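Side-chain contact in SmhA (Serratia marcescens, PDB 7A27), which is the A component of the tripartite alpha-pore-forming toxin Smh, here in its soluble form, and probably takes part in forming membrane pores: residues A[163-168]-A[265-270]. Numbering follows the deposited sequence.
Sequences KQQAQT and RALATA
Gln165 sets CG beside its backbone N and anti to its carbonyl carbon (chi1 -72°), then runs extended through CD, which carries its amide to the Ala266 carbonyl; Leu267 holds CG anti to its own backbone N (chi1 -180°), which lets CD2 meet Ala166. This is helix-helix packing in the largely helical body of SmhA, a soluble alpha-pore-forming toxin component, and it joins the early part of helix 160-188 to the C-terminal part of helix 247-268. The backbones come close, with Gln165 CA 5.6 Å from Leu267 CA. The flat of the Gln165 amide faces the Ala266 carbonyl oxygen, Ala266 O being 3.9 Å from Gln165 OE1, a van der Waals contact. OE1 also approaches Leu267 CA at 3.8 Å, and NE2 reaches Ala266 CB at 4.1 Å. Toward the interior, Leu267 CD2 lies 4.3 Å from Ala166 CA, whereas the other branch, CD1, faces Gln165 OE1. Helix 272-299 packs against this side through Lys278, on Ala166 and Leu267, and Ser275, on Leu267. Gln165 and Ala266 are partly exposed, Ala166 and Leu267 buried, and the interface is small, burying 182 Å² in all. The Ala266 carbonyl oxygen that faces the amide plane also accepts a bond within its own segment: Thr269 OG1 donates to Ala266 O at 2.7 Å, tilted 16° from the carbonyl plane.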
ATOM      1  N   LYS A 163     -31.105   2.877 -15.156  1.00 88.15           N
ATOM      2  CA  LYS A 163     -30.256   3.862 -14.443  1.00 88.30           C
ATOM      3  C   LYS A 163     -30.308   3.566 -12.948  1.00 88.63           C
ATOM      4  O   LYS A 163     -29.257   3.714 -12.304  1.00 86.44           O
ATOM      5  CB  LYS A 163     -30.681   5.310 -14.680  1.00 90.31           C
ATOM      6  CG  LYS A 163     -30.265   5.898 -16.019  1.00 91.87           C
ATOM      7  CD  LYS A 163     -30.465   7.401 -16.092  1.00 93.74           C
ATOM      8  CE  LYS A 163     -30.169   7.980 -17.459  1.00 95.11           C
ATOM      9  NZ  LYS A 163     -30.743   9.339 -17.611  1.00 97.85           N
ATOM     10  N   GLN A 164     -31.477   3.171 -12.424  1.00 91.21           N
ATOM     11  CA  GLN A 164     -31.651   2.881 -10.972  1.00 91.30           C
ATOM     12  C   GLN A 164     -30.891   1.594 -10.647  1.00 88.97           C
ATOM     13  O   GLN A 164     -30.191   1.582  -9.615  1.00 89.12           O
ATOM     14  CB  GLN A 164     -33.129   2.797 -10.553  1.00 93.09           C
ATOM     15  CG  GLN A 164     -33.345   2.726  -9.042  1.00 92.49           C
ATOM     16  CD  GLN A 164     -32.829   3.937  -8.296  1.00 93.06           C
ATOM     17  OE1 GLN A 164     -33.305   5.066  -8.450  1.00 94.62           O
ATOM     18  NE2 GLN A 164     -31.845   3.691  -7.450  1.00 91.84           N
ATOM     19  N   GLN A 165     -31.005   0.574 -11.500  1.00 86.99           N
ATOM     20  CA  GLN A 165     -30.297  -0.720 -11.316  1.00 84.95           C
ATOM     21  C   GLN A 165     -28.787  -0.468 -11.320  1.00 81.70           C
ATOM     22  O   GLN A 165     -28.097  -1.107 -10.517  1.00 81.32           O
ATOM     23  CB  GLN A 165     -30.708  -1.711 -12.400  1.00 85.71           C
ATOM     24  CG  GLN A 165     -32.118  -2.233 -12.202  1.00 88.19           C
ATOM     25  CD  GLN A 165     -32.691  -2.873 -13.442  1.00 89.93           C
ATOM     26  OE1 GLN A 165     -32.153  -2.764 -14.538  1.00 90.28           O
ATOM     27  NE2 GLN A 165     -33.811  -3.552 -13.274  1.00 92.69           N
ATOM     28  N   ALA A 166     -28.317   0.458 -12.159  1.00 80.31           N
ATOM     29  CA  ALA A 166     -26.893   0.829 -12.297  1.00 79.26           C
ATOM     30  C   ALA A 166     -26.420   1.597 -11.061  1.00 79.09           C
ATOM     31  O   ALA A 166     -25.256   1.387 -10.662  1.00 75.51           O
ATOM     32  CB  ALA A 166     -26.668   1.648 -13.545  1.00 80.04           C
ATOM     33  N   GLN A 167     -27.259   2.496 -10.525  1.00 81.00           N
ATOM     34  CA  GLN A 167     -26.921   3.320  -9.336  1.00 80.81           C
ATOM     35  C   GLN A 167     -26.842   2.387  -8.127  1.00 79.61           C
ATOM     36  O   GLN A 167     -25.891   2.528  -7.354  1.00 79.29           O
ATOM     37  CB  GLN A 167     -27.936   4.433  -9.111  1.00 83.77           C
ATOM     38  CG  GLN A 167     -27.441   5.573  -8.222  1.00 85.09           C
ATOM     39  CD  GLN A 167     -28.620   6.263  -7.564  1.00 89.21           C
ATOM     40  OE1 GLN A 167     -29.389   5.633  -6.831  1.00 90.36           O
ATOM     41  NE2 GLN A 167     -28.797   7.556  -7.836  1.00 91.42           N
ATOM     42  N   THR A 168     -27.791   1.457  -7.982  1.00 78.94           N
ATOM     43  CA  THR A 168     -27.814   0.458  -6.878  1.00 77.46           C
ATOM     44  C   THR A 168     -26.450  -0.231  -6.832  1.00 76.66           C
ATOM     45  O   THR A 168     -25.884  -0.337  -5.733  1.00 78.51           O
ATOM     46  CB  THR A 168     -28.947  -0.563  -7.035  1.00 76.42           C
ATOM     47  OG1 THR A 168     -30.185   0.147  -7.015  1.00 77.62           O
ATOM     48  CG2 THR A 168     -28.956  -1.595  -5.930  1.00 75.59           C
ATOM     49  N   ARG A 265     -27.748  -9.398 -11.437  1.00 82.90           N
ATOM     50  CA  ARG A 265     -28.748 -10.280 -12.094  1.00 86.50           C
ATOM     51  C   ARG A 265     -29.819  -9.387 -12.738  1.00 87.37           C
ATOM     52  O   ARG A 265     -30.222  -9.665 -13.882  1.00 90.67           O
ATOM     53  CB  ARG A 265     -29.357 -11.285 -11.109  1.00 89.42           C
ATOM     54  CG  ARG A 265     -28.344 -12.168 -10.397  1.00 90.99           C
ATOM     55  CD  ARG A 265     -28.959 -13.299  -9.602  1.00 93.98           C
ATOM     56  NE  ARG A 265     -29.528 -14.256 -10.535  1.00 99.69           N
ATOM     57  CZ  ARG A 265     -28.831 -15.143 -11.280  1.00102.99           C
ATOM     58  NH1 ARG A 265     -29.465 -15.986 -12.088  1.00103.38           N
ATOM     59  NH2 ARG A 265     -27.504 -15.195 -11.219  1.00102.69           N
ATOM     60  N   ALA A 266     -30.229  -8.325 -12.046  1.00 86.39           N
ATOM     61  CA  ALA A 266     -31.256  -7.356 -12.496  1.00 86.54           C
ATOM     62  C   ALA A 266     -30.782  -6.560 -13.723  1.00 85.42           C
ATOM     63  O   ALA A 266     -31.473  -6.579 -14.748  1.00 86.60           O
ATOM     64  CB  ALA A 266     -31.611  -6.424 -11.364  1.00 86.17           C
ATOM     65  N   LEU A 267     -29.647  -5.874 -13.621  1.00 83.49           N
ATOM     66  CA  LEU A 267     -29.109  -5.031 -14.721  1.00 84.26           C
ATOM     67  C   LEU A 267     -28.776  -5.897 -15.951  1.00 85.70           C
ATOM     68  O   LEU A 267     -28.929  -5.408 -17.091  1.00 85.97           O
ATOM     69  CB  LEU A 267     -27.876  -4.283 -14.210  1.00 82.03           C
ATOM     70  CG  LEU A 267     -27.204  -3.360 -15.223  1.00 82.43           C
ATOM     71  CD1 LEU A 267     -28.195  -2.344 -15.777  1.00 83.81           C
ATOM     72  CD2 LEU A 267     -25.991  -2.647 -14.622  1.00 81.29           C
ATOM     73  N   ALA A 268     -28.352  -7.143 -15.722  1.00 84.87           N
ATOM     74  CA  ALA A 268     -27.913  -8.098 -16.758  1.00 85.41           C
ATOM     75  C   ALA A 268     -29.054  -8.483 -17.707  1.00 88.30           C
ATOM     76  O   ALA A 268     -28.772  -8.685 -18.913  1.00 90.79           O
ATOM     77  CB  ALA A 268     -27.323  -9.312 -16.099  1.00 84.93           C
ATOM     78  N   THR A 269     -30.288  -8.611 -17.216  1.00 89.55           N
ATOM     79  CA  THR A 269     -31.447  -9.041 -18.056  1.00 91.64           C
ATOM     80  C   THR A 269     -31.400  -8.302 -19.404  1.00 92.42           C
ATOM     81  O   THR A 269     -31.458  -8.979 -20.429  1.00 93.54           O
ATOM     82  CB  THR A 269     -32.797  -8.914 -17.319  1.00 91.72           C
ATOM     83  OG1 THR A 269     -32.922  -7.593 -16.784  1.00 90.94           O
ATOM     84  CG2 THR A 269     -32.963  -9.923 -16.197  1.00 91.01           C
ATOM     85  N   ALA A 270     -31.215  -6.980 -19.395  1.00 92.58           N
ATOM     86  CA  ALA A 270     -31.250  -6.100 -20.591  1.00 93.34           C
ATOM     87  C   ALA A 270     -29.848  -5.603 -20.966  1.00 92.34           C
ATOM     88  O   ALA A 270     -29.585  -5.523 -22.166  1.00 93.62           O
ATOM     89  CB  ALA A 270     -32.191  -4.940 -20.342  1.00 94.28           C
TER